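PDB 4PBQ: putative TRAP PERIPLASMIC SOLUTE BINDING PROTEIN from Haemophilus influenzae, which binds L-gulonate between its two lobes in the periplasm and probably hands it to the membrane components of a TRAP transporter. Local coordinates for residues His31-Ser34 with Pro38-Ile41; Gly101-Pro106 with Gln321-Ala326; Trp105-Lys110 with Asn300-Leu305. All blocks are in the same frame, centred on the assembly; numbering follows the deposited sequence.

Interaction 1 of 3, residues His31-Ser34 with Pro38-Ile41. With 2UF (L-gulonate), chain D.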
ATOM      1  N   HIS A  31      -0.197  -8.401   8.942  1.00  6.07           N
ATOM      2  CA  HIS A  31      -0.576  -7.376   7.975  1.00  5.50           C
ATOM      3  C   HIS A  31      -1.928  -6.773   8.334  1.00  6.28           C
ATOM      4  O   HIS A  31      -2.619  -7.251   9.244  1.00  7.06           O
ATOM      5  CB  HIS A  31      -0.534  -7.918   6.547  1.00  7.01           C
ATOM      6  CG  HIS A  31      -1.575  -8.935   6.241  1.00  6.64           C
ATOM      7  ND1 HIS A  31      -2.796  -8.618   5.687  1.00  9.46           N
ATOM      8  CD2 HIS A  31      -1.558 -10.283   6.381  1.00  8.88           C
ATOM      9  CE1 HIS A  31      -3.486  -9.729   5.495  1.00 13.27           C
ATOM     10  NE2 HIS A  31      -2.756 -10.747   5.914  1.00  8.56           N
ATOM     11  N   TYR A  32      -2.292  -5.699   7.624  1.00  6.37           N
ATOM     12  CA  TYR A  32      -3.506  -4.949   7.922  1.00  7.00           C
ATOM     13  C   TYR A  32      -4.746  -5.258   7.084  1.00  6.88           C
ATOM     14  O   TYR A  32      -5.851  -4.798   7.409  1.00  7.50           O
ATOM     15  CB  TYR A  32      -3.218  -3.445   7.826  1.00  5.15           C
ATOM     16  CG  TYR A  32      -2.939  -2.819   6.473  1.00  7.05           C
ATOM     17  CD1 TYR A  32      -3.968  -2.571   5.572  1.00  6.13           C
ATOM     18  CD2 TYR A  32      -1.654  -2.381   6.137  1.00  7.67           C
ATOM     19  CE1 TYR A  32      -3.729  -1.931   4.370  1.00  4.53           C
ATOM     20  CE2 TYR A  32      -1.412  -1.733   4.920  1.00  8.45           C
ATOM     21  CZ  TYR A  32      -2.450  -1.514   4.054  1.00  6.93           C
ATOM     22  OH  TYR A  32      -2.209  -0.859   2.855  1.00  9.27           O
ATOM     23  N   ASN A  33      -4.552  -5.993   5.994  1.00  8.05           N
ATOM     24  CA  ASN A  33      -5.647  -6.395   5.127  1.00  7.01           C
ATOM     25  C   ASN A  33      -6.495  -7.560   5.685  1.00  8.66           C
ATOM     26  O   ASN A  33      -6.110  -8.219   6.650  1.00  5.89           O
ATOM     27  CB  ASN A  33      -5.113  -6.682   3.708  1.00  6.72           C
ATOM     28  CG  ASN A  33      -4.980  -5.405   2.864  1.00  9.16           C
ATOM     29  OD1 ASN A  33      -5.906  -4.604   2.790  1.00  9.80           O
ATOM     30  ND2 ASN A  33      -3.853  -5.236   2.230  1.00  8.45           N
ATOM     31  N   SER A  34      -7.676  -7.757   5.087  1.00  9.66           N
ATOM     32  CA  SER A  34      -8.587  -8.834   5.424  1.00 10.55           C
ATOM     33  C   SER A  34      -8.018 -10.199   5.059  1.00  7.53           C
ATOM     34  O   SER A  34      -7.160 -10.311   4.195  1.00  9.21           O
ATOM     35  CB  SER A  34      -9.888  -8.617   4.639  1.00 10.70           C
ATOM     36  OG  SER A  34     -10.669  -9.756   4.581  1.00 18.34           O
ATOM     37  N   PRO A  38      -6.479 -10.420  -1.638  1.00  7.14           N
ATOM     38  CA  PRO A  38      -5.553 -11.262  -2.433  1.00  7.99           C
ATOM     39  C   PRO A  38      -4.165 -11.510  -1.835  1.00  8.30           C
ATOM     40  O   PRO A  38      -3.592 -12.583  -2.025  1.00  8.83           O
ATOM     41  CB  PRO A  38      -5.448 -10.491  -3.755  1.00  8.00           C
ATOM     42  CG  PRO A  38      -6.827  -9.873  -3.900  1.00 14.59           C
ATOM     43  CD  PRO A  38      -7.155  -9.422  -2.477  1.00  9.18           C
ATOM     44  N   SER A  39      -3.608 -10.534  -1.140  1.00  7.93           N
ATOM     45  CA  SER A  39      -2.348 -10.728  -0.427  1.00  6.23           C
ATOM     46  C   SER A  39      -2.433 -11.877   0.577  1.00  7.76           C
ATOM     47  O   SER A  39      -1.508 -12.691   0.685  1.00  9.32           O
ATOM     48  CB  SER A  39      -1.883  -9.422   0.268  1.00  7.54           C
ATOM     49  OG  SER A  39      -2.820  -8.993   1.230  1.00  9.29           O
ATOM     50  N   HIS A  40      -3.540 -11.982   1.299  1.00  5.56           N
ATOM     51  CA  HIS A  40      -3.646 -13.017   2.309  1.00  7.00           C
ATOM     52  C   HIS A  40      -3.795 -14.369   1.651  1.00  9.70           C
ATOM     53  O   HIS A  40      -3.161 -15.326   2.066  1.00  8.55           O
ATOM     54  CB  HIS A  40      -4.839 -12.814   3.236  1.00  6.64           C
ATOM     55  CG  HIS A  40      -4.817 -13.729   4.420  1.00  6.22           C
ATOM     56  ND1 HIS A  40      -4.089 -13.456   5.551  1.00 10.10           N
ATOM     57  CD2 HIS A  40      -5.403 -14.925   4.642  1.00 10.74           C
ATOM     58  CE1 HIS A  40      -4.215 -14.444   6.419  1.00 10.24           C
ATOM     59  NE2 HIS A  40      -5.012 -15.349   5.889  1.00 10.91           N
ATOM     60  N   ILE A  41      -4.650 -14.427   0.636  1.00 11.52           N
ATOM     61  CA  ILE A  41      -4.901 -15.668  -0.091  1.00  8.46           C
ATOM     62  C   ILE A  41      -3.605 -16.172  -0.708  1.00 10.90           C
ATOM     63  O   ILE A  41      -3.277 -17.351  -0.595  1.00 10.16           O
ATOM     64  CB  ILE A  41      -5.977 -15.450  -1.179  1.00  7.87           C
ATOM     65  CG1 ILE A  41      -7.348 -15.208  -0.521  1.00 13.04           C
ATOM     66  CG2 ILE A  41      -6.101 -16.653  -2.072  1.00 11.18           C
ATOM     67  CD1 ILE A  41      -8.406 -14.681  -1.468  1.00 17.87           C
TER
HETATM   68  O6A 2UF D 401      -3.852   2.988   6.438  1.00  6.48           O
HETATM   69  C6  2UF D 401      -3.859   3.181   5.214  1.00 10.19           C
HETATM   70  O6B 2UF D 401      -4.660   3.904   4.602  1.00  8.56           O
HETATM   71  C5  2UF D 401      -2.811   2.409   4.386  1.00  8.06           C
HETATM   72  O5  2UF D 401      -3.330   2.201   3.090  1.00  5.42           O
HETATM   73  C4  2UF D 401      -1.487   3.201   4.297  1.00  8.76           C
HETATM   74  O4  2UF D 401      -0.895   3.305   5.601  1.00  6.81           O
HETATM   75  C3  2UF D 401      -0.526   2.504   3.310  1.00  5.48           C
HETATM   76  O3  2UF D 401      -0.377   1.068   3.585  1.00  5.86           O
HETATM   77  C2  2UF D 401       0.868   3.152   3.332  1.00  6.75           C
HETATM   78  O2  2UF D 401       1.511   2.664   2.170  1.00  6.20           O
HETATM   79  C1  2UF D 401       0.792   4.705   3.207  1.00  4.97           C
HETATM   80  O1  2UF D 401       2.136   5.194   3.071  1.00  6.69           O
HETATM   81  O   HOH W   1      -1.663  -7.124   2.951  1.00 10.79           O
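The loop that leaves strand 25-30 and leads into helix 38-54, which supplies Tyr32 to the L-gulonate pocket, is pinned to the first turn of that helix by a pair of histidines. His31 NE2 and His40 ND1 lie 3.0 Å apart in a nearly straight hydrogen bond (163°), and either nitrogen could be the donor. Each ring offers its edge to the other, with the planes turned 44° and neither ring lying over the other's face. In His40, CG anti to the backbone N (chi1 -170°) swings the ring toward His31; His40 CB itself lies 3.5 Å from Ser34 O, placed there by the helix backbone. At the other side of the His31 ring, ND1 takes a weak bond from Asn33 N. This is the strand-loop-helix start of a family 7 solute-binding protein, and the loop carries Tyr32 in the direction opposite to the histidines, placing Tyr32 OH 2.8 Å from O3 of L-gulonate. O5 of the sugar acid is also near, so the proton's destination is not settled. A water links the segments a second time: it accepts from Asn33 ND2 at 3.0 Å and lies 2.8 Å from Ser39 OG. That hydroxyl is also hydrogen-bonded to His37 ND1.

Interaction 2 of 3, residues Gly101-Pro106 with Gln321-Ala326; sequences GVWEWP and QKINEA. With 2UF (L-gulonate), chain D.
Ile323 turns CG1 beside its backbone N (chi1 -76°) and runs on extended through chi2 171°, so that CD1 reaches from the helix into the angle between Val102 and Trp103. Val102 answers with CG2 anti to its own N, directed at the helix, while its CG1 is folded back over the neighbouring indole. The contact joins helix 316-326, the last of the chain, to a short 3-10 segment ending at Glu104, within the TRAP-type (family 7) solute-binding protein fold. Ile323 CD1 sits 3.7 Å from Trp103 CZ3 and 4.0 Å from Val102 CG2, a small, wholly apolar junction with no hydrogen bond across it. Trp103 meets the isoleucine through the six-membered end of its indole, approached at a slant. Val102 touches both tryptophans: CG1 rests 3.7 Å above the centre of the Trp103 ring system, and CG2 lies over a face of Trp105, toward the rim. Val118 of helix 112-119 also packs on both Trp103 and Ile323. From this same 3-10 turn Glu104 points to the ligand with an extended chain, and Ser232 OG is hydrogen-bonded to its OE2. The carboxylate takes two hydroxyls of the sugar acid, one on each oxygen: L-gulonate O1 donates to Glu104 OE1 at 2.7 Å, and O2 donates to Glu104 OE2 at 2.6 Å.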
ATOM      1  N   GLY A 101       9.205   6.010   0.417  1.00 11.10           N
ATOM      2  CA  GLY A 101       7.859   6.426   0.087  1.00 10.46           C
ATOM      3  C   GLY A 101       7.633   6.827  -1.371  1.00  7.19           C
ATOM      4  O   GLY A 101       6.508   7.202  -1.750  1.00  9.07           O
ATOM      5  N   VAL A 102       8.687   6.749  -2.185  1.00  8.39           N
ATOM      6  CA  VAL A 102       8.644   7.272  -3.547  1.00  9.30           C
ATOM      7  C   VAL A 102       7.546   6.631  -4.404  1.00  9.83           C
ATOM      8  O   VAL A 102       6.979   7.299  -5.262  1.00  9.78           O
ATOM      9  CB  VAL A 102      10.022   7.153  -4.254  1.00  7.74           C
ATOM     10  CG1 VAL A 102      10.425   5.701  -4.472  1.00 10.58           C
ATOM     11  CG2 VAL A 102      10.019   7.909  -5.572  1.00 13.91           C
ATOM     12  N   TRP A 103       7.225   5.360  -4.159  1.00  9.02           N
ATOM     13  CA  TRP A 103       6.278   4.645  -5.027  1.00  7.48           C
ATOM     14  C   TRP A 103       4.872   5.211  -4.942  1.00  7.35           C
ATOM     15  O   TRP A 103       4.097   4.991  -5.851  1.00 10.25           O
ATOM     16  CB  TRP A 103       6.248   3.133  -4.708  1.00 10.08           C
ATOM     17  CG  TRP A 103       7.613   2.603  -4.501  1.00 10.07           C
ATOM     18  CD1 TRP A 103       8.141   2.093  -3.342  1.00  8.42           C
ATOM     19  CD2 TRP A 103       8.666   2.554  -5.475  1.00 13.03           C
ATOM     20  NE1 TRP A 103       9.457   1.744  -3.540  1.00 11.91           N
ATOM     21  CE2 TRP A 103       9.796   2.016  -4.843  1.00 12.44           C
ATOM     22  CE3 TRP A 103       8.762   2.918  -6.825  1.00  9.48           C
ATOM     23  CZ2 TRP A 103      10.993   1.843  -5.505  1.00 12.19           C
ATOM     24  CZ3 TRP A 103       9.967   2.731  -7.478  1.00  8.95           C
ATOM     25  CH2 TRP A 103      11.057   2.212  -6.824  1.00 12.36           C
ATOM     26  N   GLU A 104       4.565   5.909  -3.844  1.00 10.66           N
ATOM     27  CA  GLU A 104       3.272   6.535  -3.618  1.00  8.71           C
ATOM     28  C   GLU A 104       3.233   8.021  -4.027  1.00  6.63           C
ATOM     29  O   GLU A 104       2.245   8.699  -3.792  1.00  8.07           O
ATOM     30  CB  GLU A 104       2.851   6.371  -2.158  1.00 10.04           C
ATOM     31  CG  GLU A 104       2.309   4.949  -1.857  1.00  7.51           C
ATOM     32  CD  GLU A 104       2.030   4.697  -0.373  1.00  7.32           C
ATOM     33  OE1 GLU A 104       2.673   5.368   0.474  1.00  7.57           O
ATOM     34  OE2 GLU A 104       1.122   3.877  -0.064  1.00  7.98           O
ATOM     35  N   TRP A 105       4.269   8.523  -4.688  1.00  8.71           N
ATOM     36  CA  TRP A 105       4.186   9.883  -5.202  1.00  7.58           C
ATOM     37  C   TRP A 105       3.058   9.947  -6.242  1.00  9.73           C
ATOM     38  O   TRP A 105       2.890   9.028  -7.049  1.00  9.48           O
ATOM     39  CB  TRP A 105       5.527  10.333  -5.771  1.00  9.91           C
ATOM     40  CG  TRP A 105       6.581  10.569  -4.710  1.00 10.99           C
ATOM     41  CD1 TRP A 105       6.456  10.354  -3.364  1.00 11.15           C
ATOM     42  CD2 TRP A 105       7.916  11.011  -4.922  1.00 10.18           C
ATOM     43  NE1 TRP A 105       7.642  10.659  -2.725  1.00 14.40           N
ATOM     44  CE2 TRP A 105       8.551  11.059  -3.663  1.00 10.94           C
ATOM     45  CE3 TRP A 105       8.644  11.381  -6.057  1.00 13.70           C
ATOM     46  CZ2 TRP A 105       9.869  11.475  -3.513  1.00 14.83           C
ATOM     47  CZ3 TRP A 105       9.951  11.798  -5.898  1.00 13.52           C
ATOM     48  CH2 TRP A 105      10.545  11.846  -4.638  1.00 13.09           C
ATOM     49  N   PRO A 106       2.281  11.041  -6.247  1.00  8.73           N
ATOM     50  CA  PRO A 106       1.058  11.058  -7.076  1.00 13.20           C
ATOM     51  C   PRO A 106       1.322  10.968  -8.576  1.00 11.60           C
ATOM     52  O   PRO A 106       2.264  11.574  -9.094  1.00 13.38           O
ATOM     53  CB  PRO A 106       0.411  12.398  -6.704  1.00 10.66           C
ATOM     54  CG  PRO A 106       0.863  12.624  -5.308  1.00 16.01           C
ATOM     55  CD  PRO A 106       2.298  12.161  -5.295  1.00 13.28           C
ATOM     56  N   GLN A 321      13.885   9.894 -12.758  1.00 20.44           N
ATOM     57  CA  GLN A 321      14.404   9.595 -14.087  1.00 21.29           C
ATOM     58  C   GLN A 321      14.517   8.084 -14.310  1.00 21.78           C
ATOM     59  O   GLN A 321      14.121   7.574 -15.352  1.00 21.04           O
ATOM     60  CB  GLN A 321      15.770  10.249 -14.296  1.00 27.64           C
ATOM     61  CG  GLN A 321      16.497   9.728 -15.535  1.00 35.08           C
ATOM     62  CD  GLN A 321      17.744  10.527 -15.872  1.00 45.86           C
ATOM     63  OE1 GLN A 321      18.046  11.551 -15.241  1.00 49.49           O
ATOM     64  NE2 GLN A 321      18.478  10.064 -16.875  1.00 48.26           N
ATOM     65  N   LYS A 322      15.046   7.366 -13.331  1.00 19.80           N
ATOM     66  CA  LYS A 322      15.212   5.925 -13.489  1.00 27.93           C
ATOM     67  C   LYS A 322      13.866   5.211 -13.504  1.00 21.54           C
ATOM     68  O   LYS A 322      13.693   4.202 -14.190  1.00 17.65           O
ATOM     69  CB  LYS A 322      16.099   5.359 -12.382  1.00 21.42           C
ATOM     70  CG  LYS A 322      17.551   5.850 -12.457  1.00 24.05           C
ATOM     71  CD  LYS A 322      18.465   5.000 -11.594  1.00 30.62           C
ATOM     72  CE  LYS A 322      19.789   5.693 -11.320  1.00 40.32           C
ATOM     73  NZ  LYS A 322      20.272   6.461 -12.485  1.00 44.34           N
ATOM     74  N   ILE A 323      12.921   5.724 -12.727  1.00 17.19           N
ATOM     75  CA  ILE A 323      11.574   5.165 -12.699  1.00 15.51           C
ATOM     76  C   ILE A 323      10.924   5.331 -14.078  1.00 16.32           C
ATOM     77  O   ILE A 323      10.353   4.390 -14.638  1.00 16.07           O
ATOM     78  CB  ILE A 323      10.737   5.841 -11.600  1.00 14.66           C
ATOM     79  CG1 ILE A 323      11.165   5.298 -10.226  1.00 14.68           C
ATOM     80  CG2 ILE A 323       9.254   5.600 -11.838  1.00 14.35           C
ATOM     81  CD1 ILE A 323      10.566   6.033  -9.037  1.00 16.25           C
ATOM     82  N   ASN A 324      11.046   6.521 -14.645  1.00 16.84           N
ATOM     83  CA  ASN A 324      10.522   6.770 -15.980  1.00 22.18           C
ATOM     84  C   ASN A 324      11.211   5.906 -17.044  1.00 21.26           C
ATOM     85  O   ASN A 324      10.555   5.391 -17.941  1.00 19.98           O
ATOM     86  CB  ASN A 324      10.604   8.262 -16.323  1.00 19.04           C
ATOM     87  CG  ASN A 324       9.526   9.072 -15.618  1.00 24.38           C
ATOM     88  OD1 ASN A 324       8.467   8.544 -15.287  1.00 25.27           O
ATOM     89  ND2 ASN A 324       9.792  10.349 -15.383  1.00 31.11           N
ATOM     90  N   GLU A 325      12.521   5.717 -16.925  1.00 19.09           N
ATOM     91  CA  GLU A 325      13.251   4.859 -17.857  1.00 22.28           C
ATOM     92  C   GLU A 325      12.813   3.384 -17.785  1.00 20.18           C
ATOM     93  O   GLU A 325      12.914   2.658 -18.772  1.00 20.49           O
ATOM     94  CB  GLU A 325      14.751   5.003 -17.617  1.00 25.99           C
ATOM     95  CG  GLU A 325      15.246   6.399 -17.989  1.00 31.25           C
ATOM     96  CD  GLU A 325      16.676   6.696 -17.552  1.00 34.55           C
ATOM     97  OE1 GLU A 325      17.214   5.977 -16.677  1.00 39.34           O
ATOM     98  OE2 GLU A 325      17.259   7.663 -18.094  1.00 41.15           O
ATOM     99  N   ALA A 326      12.321   2.951 -16.625  1.00 17.49           N
ATOM    100  CA  ALA A 326      11.867   1.571 -16.451  1.00 19.67           C
ATOM    101  C   ALA A 326      10.455   1.325 -16.983  1.00 17.98           C
ATOM    102  O   ALA A 326      10.040   0.172 -17.129  1.00 17.53           O
ATOM    103  CB  ALA A 326      11.931   1.180 -14.977  1.00 15.90           C
TER
HETATM  104  O6A 2UF D 401      -3.852   2.988   6.438  1.00  6.48           O
HETATM  105  C6  2UF D 401      -3.859   3.181   5.214  1.00 10.19           C
HETATM  106  O6B 2UF D 401      -4.660   3.904   4.602  1.00  8.56           O
HETATM  107  C5  2UF D 401      -2.811   2.409   4.386  1.00  8.06           C
HETATM  108  O5  2UF D 401      -3.330   2.201   3.090  1.00  5.42           O
HETATM  109  C4  2UF D 401      -1.487   3.201   4.297  1.00  8.76           C
HETATM  110  O4  2UF D 401      -0.895   3.305   5.601  1.00  6.81           O
HETATM  111  C3  2UF D 401      -0.526   2.504   3.310  1.00  5.48           C
HETATM  112  O3  2UF D 401      -0.377   1.068   3.585  1.00  5.86           O
HETATM  113  C2  2UF D 401       0.868   3.152   3.332  1.00  6.75           C
HETATM  114  O2  2UF D 401       1.511   2.664   2.170  1.00  6.20           O
HETATM  115  C1  2UF D 401       0.792   4.705   3.207  1.00  4.97           C
HETATM  116  O1  2UF D 401       2.136   5.194   3.071  1.00  6.69           O

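Interaction 3 of 3, residues Trp105-Lys110 with Asn300-Leu305; sequences WPYLFK and NASKVL
Pro106 presses its ring against Leu305, with CG 3.6 Å from Leu305 CD1 and CD a little farther, at 4.0 Å from the same methyl. The two side chains cross at about a right angle. Leu305 has CG beside its backbone N (chi1 -56°) and an extended chain beyond it, which carries CD1 out to the proline. One turn back on the helix, Ser302 sits against both Pro106 and Tyr107: its CB is 4.1 Å from Pro106 CB, and its OG approaches the edge of the tyrosine ring, near the ring plane, 3.5 Å from Tyr107 CD2. The hydroxyl's hydrogen bond goes to Val299 O in its own helix, so what it makes with the ring is simple contact. Trp105 to Leu108 form a type II beta turn, closed by a weak Leu108 N to Trp105 O bond of 3.4 Å; Pro106 and Tyr107 are its two corner residues, both facing helix 292-312. At the second corner Tyr107 has positive phi (62°). Its CG lies beside the backbone N (chi1 -52°), and the ring edge CD2-CE2 is the part that borders Ser302. Tyr306 OH of the same helix is hydrogen-bonded to Pro106 O, while Trp177 of helix 172-180 touches the proline.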
ATOM      1  N   TRP A 105       4.269   8.523  -4.688  1.00  8.71           N
ATOM      2  CA  TRP A 105       4.186   9.883  -5.202  1.00  7.58           C
ATOM      3  C   TRP A 105       3.058   9.947  -6.242  1.00  9.73           C
ATOM      4  O   TRP A 105       2.890   9.028  -7.049  1.00  9.48           O
ATOM      5  CB  TRP A 105       5.527  10.333  -5.771  1.00  9.91           C
ATOM      6  CG  TRP A 105       6.581  10.569  -4.710  1.00 10.99           C
ATOM      7  CD1 TRP A 105       6.456  10.354  -3.364  1.00 11.15           C
ATOM      8  CD2 TRP A 105       7.916  11.011  -4.922  1.00 10.18           C
ATOM      9  NE1 TRP A 105       7.642  10.659  -2.725  1.00 14.40           N
ATOM     10  CE2 TRP A 105       8.551  11.059  -3.663  1.00 10.94           C
ATOM     11  CE3 TRP A 105       8.644  11.381  -6.057  1.00 13.70           C
ATOM     12  CZ2 TRP A 105       9.869  11.475  -3.513  1.00 14.83           C
ATOM     13  CZ3 TRP A 105       9.951  11.798  -5.898  1.00 13.52           C
ATOM     14  CH2 TRP A 105      10.545  11.846  -4.638  1.00 13.09           C
ATOM     15  N   PRO A 106       2.281  11.041  -6.247  1.00  8.73           N
ATOM     16  CA  PRO A 106       1.058  11.058  -7.076  1.00 13.20           C
ATOM     17  C   PRO A 106       1.322  10.968  -8.576  1.00 11.60           C
ATOM     18  O   PRO A 106       2.264  11.574  -9.094  1.00 13.38           O
ATOM     19  CB  PRO A 106       0.411  12.398  -6.704  1.00 10.66           C
ATOM     20  CG  PRO A 106       0.863  12.624  -5.308  1.00 16.01           C
ATOM     21  CD  PRO A 106       2.298  12.161  -5.295  1.00 13.28           C
ATOM     22  N   TYR A 107       0.519  10.168  -9.267  1.00 10.60           N
ATOM     23  CA  TYR A 107       0.579  10.057 -10.728  1.00 12.92           C
ATOM     24  C   TYR A 107       1.930   9.528 -11.276  1.00 13.92           C
ATOM     25  O   TYR A 107       2.311   9.782 -12.419  1.00 17.51           O
ATOM     26  CB  TYR A 107       0.121  11.391 -11.377  1.00 14.72           C
ATOM     27  CG  TYR A 107      -1.225  11.825 -10.825  1.00 12.47           C
ATOM     28  CD1 TYR A 107      -2.375  11.124 -11.139  1.00 10.70           C
ATOM     29  CD2 TYR A 107      -1.338  12.901  -9.951  1.00 12.04           C
ATOM     30  CE1 TYR A 107      -3.624  11.458 -10.594  1.00 11.12           C
ATOM     31  CE2 TYR A 107      -2.562  13.247  -9.399  1.00 11.45           C
ATOM     32  CZ  TYR A 107      -3.714  12.546  -9.733  1.00 12.14           C
ATOM     33  OH  TYR A 107      -4.938  12.899  -9.207  1.00 15.11           O
ATOM     34  N   LEU A 108       2.622   8.741 -10.456  1.00 10.97           N
ATOM     35  CA  LEU A 108       3.878   8.129 -10.859  1.00 15.89           C
ATOM     36  C   LEU A 108       3.656   7.026 -11.898  1.00 15.39           C
ATOM     37  O   LEU A 108       4.461   6.876 -12.820  1.00 16.31           O
ATOM     38  CB  LEU A 108       4.597   7.567  -9.629  1.00 14.19           C
ATOM     39  CG  LEU A 108       6.065   7.184  -9.780  1.00 16.49           C
ATOM     40  CD1 LEU A 108       6.925   8.387 -10.141  1.00 19.57           C
ATOM     41  CD2 LEU A 108       6.534   6.539  -8.476  1.00 14.00           C
ATOM     42  N   PHE A 109       2.558   6.276 -11.752  1.00 14.06           N
ATOM     43  CA  PHE A 109       2.259   5.123 -12.611  1.00 11.21           C
ATOM     44  C   PHE A 109       0.920   5.259 -13.315  1.00 16.33           C
ATOM     45  O   PHE A 109      -0.060   5.612 -12.671  1.00 16.55           O
ATOM     46  CB  PHE A 109       2.177   3.842 -11.784  1.00  9.50           C
ATOM     47  CG  PHE A 109       3.381   3.561 -10.953  1.00 11.35           C
ATOM     48  CD1 PHE A 109       4.664   3.670 -11.470  1.00 11.80           C
ATOM     49  CD2 PHE A 109       3.230   3.140  -9.648  1.00 13.34           C
ATOM     50  CE1 PHE A 109       5.771   3.390 -10.692  1.00 14.13           C
ATOM     51  CE2 PHE A 109       4.345   2.850  -8.858  1.00 14.52           C
ATOM     52  CZ  PHE A 109       5.610   2.974  -9.380  1.00 12.23           C
ATOM     53  N   LYS A 110       0.872   4.903 -14.609  1.00 16.41           N
ATOM     54  CA  LYS A 110      -0.339   5.078 -15.431  1.00 17.60           C
ATOM     55  C   LYS A 110      -1.425   4.019 -15.209  1.00 17.04           C
ATOM     56  O   LYS A 110      -2.612   4.300 -15.397  1.00 17.61           O
ATOM     57  CB  LYS A 110       0.021   5.168 -16.928  1.00 14.94           C
ATOM     58  CG  LYS A 110       0.224   3.835 -17.646  1.00 16.38           C
ATOM     59  CD  LYS A 110       0.655   4.055 -19.115  1.00 22.81           C
ATOM     60  CE  LYS A 110       0.304   2.854 -19.991  1.00 28.08           C
ATOM     61  NZ  LYS A 110       1.454   1.957 -20.203  1.00 40.26           N
ATOM     62  N   ASN A 300      -2.540  18.738 -12.075  1.00 14.80           N
ATOM     63  CA  ASN A 300      -1.822  19.995 -12.018  1.00 14.70           C
ATOM     64  C   ASN A 300      -1.572  20.414 -10.575  1.00 16.34           C
ATOM     65  O   ASN A 300      -0.488  20.903 -10.237  1.00 16.21           O
ATOM     66  CB  ASN A 300      -2.594  21.077 -12.778  1.00 17.37           C
ATOM     67  CG  ASN A 300      -2.530  20.885 -14.276  1.00 22.03           C
ATOM     68  OD1 ASN A 300      -1.633  20.210 -14.781  1.00 21.69           O
ATOM     69  ND2 ASN A 300      -3.475  21.481 -15.000  1.00 21.45           N
ATOM     70  N   ALA A 301      -2.574  20.210  -9.722  1.00 14.01           N
ATOM     71  CA  ALA A 301      -2.466  20.603  -8.314  1.00 13.76           C
ATOM     72  C   ALA A 301      -1.375  19.796  -7.587  1.00 14.08           C
ATOM     73  O   ALA A 301      -0.785  20.273  -6.626  1.00 13.08           O
ATOM     74  CB  ALA A 301      -3.811  20.415  -7.608  1.00 13.62           C
ATOM     75  N   SER A 302      -1.124  18.578  -8.046  1.00 13.39           N
ATOM     76  CA  SER A 302      -0.146  17.714  -7.384  1.00 12.86           C
ATOM     77  C   SER A 302       1.298  18.124  -7.672  1.00 16.32           C
ATOM     78  O   SER A 302       2.195  17.690  -6.977  1.00 18.27           O
ATOM     79  CB  SER A 302      -0.357  16.240  -7.762  1.00 15.31           C
ATOM     80  OG  SER A 302       0.047  15.975  -9.087  1.00 16.08           O
ATOM     81  N   LYS A 303       1.521  18.960  -8.684  1.00 14.66           N
ATOM     82  CA  LYS A 303       2.878  19.297  -9.084  1.00 19.55           C
ATOM     83  C   LYS A 303       3.640  19.982  -7.947  1.00 22.72           C
ATOM     84  O   LYS A 303       4.849  19.841  -7.829  1.00 18.36           O
ATOM     85  CB  LYS A 303       2.852  20.170 -10.330  1.00 21.36           C
ATOM     86  CG  LYS A 303       4.184  20.743 -10.736  1.00 24.60           C
ATOM     87  CD  LYS A 303       5.022  19.754 -11.490  1.00 30.67           C
ATOM     88  CE  LYS A 303       5.814  20.464 -12.570  1.00 30.44           C
ATOM     89  NZ  LYS A 303       6.494  21.686 -12.051  1.00 40.62           N
ATOM     90  N   VAL A 304       2.934  20.718  -7.101  1.00 23.60           N
ATOM     91  CA  VAL A 304       3.591  21.397  -5.986  1.00 26.35           C
ATOM     92  C   VAL A 304       4.357  20.387  -5.103  1.00 18.11           C
ATOM     93  O   VAL A 304       5.393  20.717  -4.521  1.00 19.95           O
ATOM     94  CB  VAL A 304       2.561  22.181  -5.148  1.00 25.11           C
ATOM     95  CG1 VAL A 304       1.684  21.215  -4.351  1.00 23.49           C
ATOM     96  CG2 VAL A 304       3.245  23.185  -4.234  1.00 34.99           C
ATOM     97  N   LEU A 305       3.877  19.148  -5.038  1.00 17.08           N
ATOM     98  CA  LEU A 305       4.531  18.133  -4.214  1.00 15.48           C
ATOM     99  C   LEU A 305       5.897  17.806  -4.796  1.00 17.91           C
ATOM    100  O   LEU A 305       6.880  17.702  -4.064  1.00 14.68           O
ATOM    101  CB  LEU A 305       3.689  16.868  -4.105  1.00 17.46           C
ATOM    102  CG  LEU A 305       2.268  17.067  -3.570  1.00 21.88           C
ATOM    103  CD1 LEU A 305       1.485  15.789  -3.775  1.00 28.44           C
ATOM    104  CD2 LEU A 305       2.314  17.452  -2.120  1.00 18.66           C
TER

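How the interactions relate
Interactions 2 and 3 leave from one continuous loop and share Trp105 and Pro106; their centres are 10 Å apart. The loop thus meets helices 292-312 and 316-326, which follow each other in the chain, and Leu108 joins the two contacts: its CD2 lies 3.3 Å from Val102 O, and its CD1 is 4.0 Å from Ile323 CG2. Interaction 1 lies on the opposite side of the chain's centre, its centre about 25 Å from that of interaction 2, yet both reach L-gulonate, Tyr32 from one and Glu104 from the other. Interaction 3 stays behind this ligand-facing layer, with the Pro106 side chain about 11 Å from L-gulonate.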